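Local atomic coordinates of actin-related protein 8 (Homo sapiens, PDB entry 4FO0), a protein that serves as an ATP-binding, non-polymerising actin-family subunit of the INO80 chromatin-remodelling complex, acting in transcriptional regulation, DNA replication and probably DNA repair. Residues C320-F334 and L345-M359. Residues are numbered along the deposited sequence; the frame is centred on the assembly and turned at random.
Sequences CHLDQDISGLQDHEF and LYQFRLGDEKLQAPM
K354 and H332 find each other through their torsions: the lysine runs extended as far as CD and then bends at chi3 (-71°), while H332 carries its ring beside its own backbone N (chi1 -60°). NZ thereby arrives at the imidazole edge, near the ring plane, and donates to H332 NE2 over 3.0 Å. A long flexible amine suits this place, since the same NZ also reaches a water near G328 O, and a glycerol. Beside this bond, strands 330-334 and 345-350 pair as the antiparallel hairpin of an actin-fold domain, with H332 N bonded to F348 O at 2.7 Å. On the hairpin face that bears H332, F334 meets the face of F348 edge-on but offset, planes 74° apart, and Y346 CB lies over the F334 ring, 3.8 Å from its centroid; flat rings suit this side, where F334 and F348 pack on helix 306-319. Polar chains suit the other face: R349 lies alongside D331, its NE meeting the syn side of OD1 at 2.7 Å, and also makes a cation-pi contact with Y108. Were R349 replaced by an alanine, the D331 carboxylate would be likely to lose its charged mate and Y108 its cation. Farther along, H321 N donates to K354 O at 2.9 Å, and L322 CD2 packs against M359 CG (3.5 Å) and P358 CB, fastening the loop to helix 353-359. The lysine ammonium would be expected to disfavour protonation of H332, whose NE2 acts as acceptor, so a neutral imidazole is the likely partner.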
loop_
_atom_site.group_PDB
_atom_site.type_symbol
_atom_site.label_atom_id
_atom_site.label_comp_id
_atom_site.label_asym_id
_atom_site.label_seq_id
_atom_site.Cartn_x
_atom_site.Cartn_y
_atom_site.Cartn_z
ATOM N N CYS A 320 -0.145 10.355 -13.643
ATOM C CA CYS A 320 0.910 9.386 -13.894
ATOM C C CYS A 320 0.433 8.189 -14.721
ATOM O O CYS A 320 -0.698 7.717 -14.575
ATOM C CB CYS A 320 1.537 8.952 -12.566
ATOM S SG CYS A 320 2.493 10.314 -11.814
ATOM N N HIS A 321 1.298 7.714 -15.609
ATOM C CA HIS A 321 0.966 6.582 -16.477
ATOM C C HIS A 321 2.253 5.841 -16.799
ATOM O O HIS A 321 3.340 6.393 -16.614
ATOM C CB HIS A 321 0.309 7.073 -17.774
ATOM C CG HIS A 321 1.208 7.930 -18.616
ATOM N ND1 HIS A 321 2.047 7.408 -19.578
ATOM C CD2 HIS A 321 1.420 9.268 -18.619
ATOM C CE1 HIS A 321 2.729 8.389 -20.142
ATOM N NE2 HIS A 321 2.364 9.527 -19.583
ATOM N N LEU A 322 2.134 4.601 -17.267
ATOM C CA LEU A 322 3.289 3.854 -17.783
ATOM C C LEU A 322 3.105 3.505 -19.263
ATOM O O LEU A 322 3.357 2.377 -19.693
ATOM C CB LEU A 322 3.530 2.588 -16.970
ATOM C CG LEU A 322 4.060 2.793 -15.556
ATOM C CD1 LEU A 322 3.893 1.520 -14.732
ATOM C CD2 LEU A 322 5.513 3.207 -15.604
ATOM N N ASP A 323 2.664 4.489 -20.037
ATOM C CA ASP A 323 2.374 4.287 -21.448
ATOM C C ASP A 323 3.353 5.083 -22.341
ATOM O O ASP A 323 3.295 6.313 -22.382
ATOM C CB ASP A 323 0.922 4.710 -21.691
ATOM C CG ASP A 323 0.474 4.520 -23.127
ATOM O OD1 ASP A 323 1.319 4.178 -23.987
ATOM O OD2 ASP A 323 -0.735 4.734 -23.394
ATOM N N GLN A 324 4.252 4.393 -23.048
ATOM C CA GLN A 324 5.217 5.077 -23.926
ATOM C C GLN A 324 4.547 6.017 -24.911
ATOM O O GLN A 324 5.108 7.048 -25.290
ATOM C CB GLN A 324 6.046 4.085 -24.739
ATOM C CG GLN A 324 7.210 3.496 -24.009
ATOM C CD GLN A 324 8.271 4.520 -23.648
ATOM O OE1 GLN A 324 8.548 4.745 -22.465
ATOM N NE2 GLN A 324 8.895 5.121 -24.662
ATOM N N ASP A 325 3.346 5.652 -25.330
ATOM C CA ASP A 325 2.698 6.322 -26.446
ATOM C C ASP A 325 2.039 7.647 -26.090
ATOM O O ASP A 325 1.688 8.427 -26.979
ATOM C CB ASP A 325 1.727 5.367 -27.139
ATOM C CG ASP A 325 2.424 4.124 -27.672
ATOM O OD1 ASP A 325 3.587 4.233 -28.126
ATOM O OD2 ASP A 325 1.821 3.034 -27.621
ATOM N N ILE A 326 1.888 7.905 -24.794
ATOM C CA ILE A 326 1.438 9.204 -24.313
ATOM C C ILE A 326 2.670 10.080 -24.146
ATOM O O ILE A 326 3.490 9.851 -23.255
ATOM C CB ILE A 326 0.730 9.094 -22.942
ATOM C CG1 ILE A 326 -0.509 8.214 -23.029
ATOM C CG2 ILE A 326 0.326 10.458 -22.420
ATOM C CD1 ILE A 326 -1.232 8.099 -21.697
ATOM N N SER A 327 2.812 11.085 -24.997
ATOM C CA SER A 327 4.037 11.873 -24.987
ATOM C C SER A 327 3.753 13.316 -25.330
ATOM O O SER A 327 2.629 13.668 -25.684
ATOM C CB SER A 327 5.033 11.300 -25.997
ATOM O OG SER A 327 4.538 11.425 -27.324
ATOM N N GLY A 328 4.781 14.150 -25.220
ATOM C CA GLY A 328 4.642 15.576 -25.461
ATOM C C GLY A 328 4.191 16.351 -24.238
ATOM O O GLY A 328 4.024 15.793 -23.150
ATOM N N LEU A 329 4.022 17.655 -24.413
ATOM C CA LEU A 329 3.444 18.486 -23.373
ATOM C C LEU A 329 1.926 18.420 -23.499
ATOM O O LEU A 329 1.396 18.519 -24.596
ATOM C CB LEU A 329 3.954 19.919 -23.498
ATOM C CG LEU A 329 5.311 20.197 -22.853
ATOM C CD1 LEU A 329 5.886 21.478 -23.390
ATOM C CD2 LEU A 329 5.195 20.284 -21.335
ATOM N N GLN A 330 1.234 18.202 -22.386
ATOM C CA GLN A 330 -0.226 18.172 -22.387
ATOM C C GLN A 330 -0.780 19.226 -21.453
ATOM O O GLN A 330 -0.180 19.571 -20.424
ATOM C CB GLN A 330 -0.768 16.810 -21.954
ATOM C CG GLN A 330 -1.337 15.962 -23.072
ATOM C CD GLN A 330 -0.266 15.140 -23.776
ATOM O OE1 GLN A 330 0.040 14.023 -23.360
ATOM N NE2 GLN A 330 0.314 15.693 -24.846
ATOM N N ASP A 331 -1.946 19.736 -21.810
ATOM C CA ASP A 331 -2.627 20.685 -20.951
ATOM C C ASP A 331 -3.560 19.947 -20.011
ATOM O O ASP A 331 -4.397 19.151 -20.444
ATOM C CB ASP A 331 -3.348 21.736 -21.782
ATOM C CG ASP A 331 -2.393 22.782 -22.333
ATOM O OD1 ASP A 331 -1.493 23.217 -21.582
ATOM O OD2 ASP A 331 -2.528 23.155 -23.515
ATOM N N HIS A 332 -3.361 20.178 -18.717
ATOM C CA HIS A 332 -4.144 19.533 -17.667
ATOM C C HIS A 332 -4.758 20.557 -16.717
ATOM O O HIS A 332 -4.339 21.720 -16.649
ATOM C CB HIS A 332 -3.262 18.589 -16.851
ATOM C CG HIS A 332 -2.630 17.495 -17.652
ATOM N ND1 HIS A 332 -3.318 16.364 -18.038
ATOM C CD2 HIS A 332 -1.368 17.350 -18.125
ATOM C CE1 HIS A 332 -2.509 15.571 -18.719
ATOM N NE2 HIS A 332 -1.321 16.148 -18.788
ATOM N N GLU A 333 -5.755 20.126 -15.964
ATOM C CA GLU A 333 -6.238 20.983 -14.900
ATOM C C GLU A 333 -6.545 20.133 -13.692
ATOM O O GLU A 333 -6.849 18.947 -13.819
ATOM C CB GLU A 333 -7.476 21.751 -15.337
ATOM C CG GLU A 333 -8.698 20.880 -15.548
ATOM C CD GLU A 333 -9.838 21.641 -16.211
ATOM O OE1 GLU A 333 -10.967 21.086 -16.265
ATOM O OE2 GLU A 333 -9.596 22.788 -16.676
ATOM N N PHE A 334 -6.446 20.738 -12.519
ATOM C CA PHE A 334 -6.815 20.042 -11.303
ATOM C C PHE A 334 -7.450 21.003 -10.316
ATOM O O PHE A 334 -7.254 22.221 -10.405
ATOM C CB PHE A 334 -5.594 19.344 -10.689
ATOM C CG PHE A 334 -4.528 20.283 -10.174
ATOM C CD1 PHE A 334 -3.549 20.780 -11.019
ATOM C CD2 PHE A 334 -4.485 20.640 -8.833
ATOM C CE1 PHE A 334 -2.551 21.640 -10.541
ATOM C CE2 PHE A 334 -3.488 21.495 -8.344
ATOM C CZ PHE A 334 -2.516 21.988 -9.197
ATOM N N LEU A 345 -9.448 25.970 -9.140
ATOM C CA LEU A 345 -9.160 25.207 -10.347
ATOM C C LEU A 345 -7.888 25.727 -11.007
ATOM O O LEU A 345 -7.786 26.912 -11.307
ATOM C CB LEU A 345 -10.308 25.310 -11.332
ATOM C CG LEU A 345 -10.012 24.591 -12.636
ATOM C CD1 LEU A 345 -10.099 23.098 -12.402
ATOM C CD2 LEU A 345 -10.976 25.038 -13.706
ATOM N N TYR A 346 -6.933 24.823 -11.221
ATOM C CA TYR A 346 -5.626 25.140 -11.792
ATOM C C TYR A 346 -5.432 24.561 -13.197
ATOM O O TYR A 346 -5.676 23.371 -13.435
ATOM C CB TYR A 346 -4.525 24.559 -10.913
ATOM C CG TYR A 346 -4.228 25.329 -9.652
ATOM C CD1 TYR A 346 -3.233 26.302 -9.635
ATOM C CD2 TYR A 346 -4.901 25.054 -8.466
ATOM C CE1 TYR A 346 -2.932 27.000 -8.486
ATOM C CE2 TYR A 346 -4.611 25.760 -7.299
ATOM C CZ TYR A 346 -3.628 26.731 -7.320
ATOM O OH TYR A 346 -3.320 27.438 -6.179
ATOM N N GLN A 347 -4.981 25.404 -14.121
ATOM C CA GLN A 347 -4.444 24.927 -15.396
ATOM C C GLN A 347 -2.964 24.626 -15.237
ATOM O O GLN A 347 -2.223 25.391 -14.609
ATOM C CB GLN A 347 -4.572 25.989 -16.491
ATOM C CG GLN A 347 -5.953 26.550 -16.682
ATOM C CD GLN A 347 -6.971 25.471 -16.956
ATOM O OE1 GLN A 347 -6.792 24.635 -17.845
ATOM N NE2 GLN A 347 -8.049 25.474 -16.185
ATOM N N PHE A 348 -2.506 23.519 -15.796
ATOM C CA PHE A 348 -1.079 23.472 -16.080
ATOM C C PHE A 348 -0.619 22.415 -17.040
ATOM O O PHE A 348 -1.363 21.495 -17.397
ATOM C CB PHE A 348 -0.222 23.513 -14.822
ATOM C CG PHE A 348 0.080 22.182 -14.247
ATOM C CD1 PHE A 348 1.334 21.937 -13.685
ATOM C CD2 PHE A 348 -0.884 21.191 -14.220
ATOM C CE1 PHE A 348 1.628 20.715 -13.126
ATOM C CE2 PHE A 348 -0.600 19.954 -13.668
ATOM C CZ PHE A 348 0.657 19.717 -13.119
ATOM N N ARG A 349 0.615 22.591 -17.487
ATOM C CA ARG A 349 1.142 21.792 -18.581
ATOM C C ARG A 349 2.150 20.766 -18.075
ATOM O O ARG A 349 3.072 21.110 -17.342
ATOM C CB ARG A 349 1.778 22.719 -19.593
ATOM C CG ARG A 349 1.707 22.227 -20.995
ATOM C CD ARG A 349 2.119 23.342 -21.922
ATOM N NE ARG A 349 0.950 23.985 -22.506
ATOM C CZ ARG A 349 1.009 25.084 -23.244
ATOM N NH1 ARG A 349 2.183 25.664 -23.463
ATOM N NH2 ARG A 349 -0.099 25.608 -23.751
ATOM N N LEU A 350 1.950 19.503 -18.441
ATOM C CA LEU A 350 2.856 18.440 -18.013
ATOM C C LEU A 350 3.416 17.638 -19.161
ATOM O O LEU A 350 2.718 17.353 -20.145
ATOM C CB LEU A 350 2.153 17.484 -17.057
ATOM C CG LEU A 350 2.347 17.875 -15.602
ATOM C CD1 LEU A 350 1.801 16.804 -14.688
ATOM C CD2 LEU A 350 3.823 18.145 -15.354
ATOM N N GLY A 351 4.670 17.234 -19.002
ATOM C CA GLY A 351 5.313 16.361 -19.968
ATOM C C GLY A 351 5.670 14.980 -19.454
ATOM O O GLY A 351 4.812 14.151 -19.139
ATOM N N ASP A 352 6.964 14.733 -19.359
ATOM C CA ASP A 352 7.449 13.381 -19.147
ATOM C C ASP A 352 7.395 12.999 -17.673
ATOM O O ASP A 352 7.322 11.816 -17.312
ATOM C CB ASP A 352 8.856 13.244 -19.731
ATOM C CG ASP A 352 8.900 13.566 -21.225
ATOM O OD1 ASP A 352 7.983 13.136 -21.971
ATOM O OD2 ASP A 352 9.845 14.270 -21.646
ATOM N N GLU A 353 7.415 14.007 -16.815
ATOM C CA GLU A 353 7.177 13.773 -15.403
ATOM C C GLU A 353 6.045 12.736 -15.158
ATOM O O GLU A 353 6.131 11.912 -14.251
ATOM C CB GLU A 353 6.887 15.102 -14.720
ATOM C CG GLU A 353 6.310 16.139 -15.665
ATOM C CD GLU A 353 7.361 16.956 -16.402
ATOM O OE1 GLU A 353 7.130 17.271 -17.585
ATOM O OE2 GLU A 353 8.401 17.309 -15.798
ATOM N N LYS A 354 5.007 12.753 -15.982
ATOM C CA LYS A 354 3.900 11.810 -15.804
ATOM C C LYS A 354 4.321 10.366 -15.968
ATOM O O LYS A 354 3.658 9.472 -15.446
ATOM C CB LYS A 354 2.746 12.109 -16.765
ATOM C CG LYS A 354 2.042 13.430 -16.507
ATOM C CD LYS A 354 0.932 13.641 -17.505
ATOM C CE LYS A 354 1.482 13.935 -18.881
ATOM N NZ LYS A 354 0.361 13.947 -19.844
ATOM N N LEU A 355 5.406 10.143 -16.711
ATOM C CA LEU A 355 5.926 8.796 -16.962
ATOM C C LEU A 355 7.187 8.495 -16.151
ATOM O O LEU A 355 7.377 7.392 -15.684
ATOM C CB LEU A 355 6.211 8.600 -18.447
ATOM C CG LEU A 355 6.915 7.306 -18.868
ATOM C CD1 LEU A 355 6.021 6.075 -18.678
ATOM C CD2 LEU A 355 7.312 7.439 -20.313
ATOM N N GLN A 356 8.038 9.495 -15.978
ATOM C CA GLN A 356 9.229 9.344 -15.163
ATOM C C GLN A 356 8.926 8.847 -13.751
ATOM O O GLN A 356 9.545 7.893 -13.276
ATOM C CB GLN A 356 9.986 10.666 -15.092
ATOM C CG GLN A 356 10.553 11.116 -16.424
ATOM C CD GLN A 356 11.070 12.534 -16.360
ATOM O OE1 GLN A 356 10.338 13.453 -16.002
ATOM N NE2 GLN A 356 12.339 12.716 -16.671
ATOM N N ALA A 357 7.978 9.495 -13.081
ATOM C CA ALA A 357 7.726 9.228 -11.671
ATOM C C ALA A 357 7.353 7.765 -11.368
ATOM O O ALA A 357 7.930 7.148 -10.481
ATOM C CB ALA A 357 6.669 10.174 -11.150
ATOM N N PRO A 358 6.370 7.216 -12.093
ATOM C CA PRO A 358 5.970 5.817 -11.883
ATOM C C PRO A 358 7.120 4.868 -12.174
ATOM O O PRO A 358 7.227 3.819 -11.547
ATOM C CB PRO A 358 4.863 5.596 -12.925
ATOM C CG PRO A 358 4.390 6.957 -13.277
ATOM C CD PRO A 358 5.524 7.915 -13.074
ATOM N N MET A 359 7.967 5.231 -13.131
ATOM C CA MET A 359 9.109 4.396 -13.484
ATOM C C MET A 359 10.227 4.420 -12.453
ATOM O O MET A 359 11.170 3.648 -12.564
ATOM C CB MET A 359 9.677 4.793 -14.835
ATOM C CG MET A 359 8.804 4.385 -15.989
ATOM S SD MET A 359 9.654 4.656 -17.539
ATOM C CE MET A 359 11.265 3.977 -17.143
HETATM O O HOH W 1 3.675 11.777 -20.578
HETATM O O HOH W 2 2.285 13.777 -22.212
#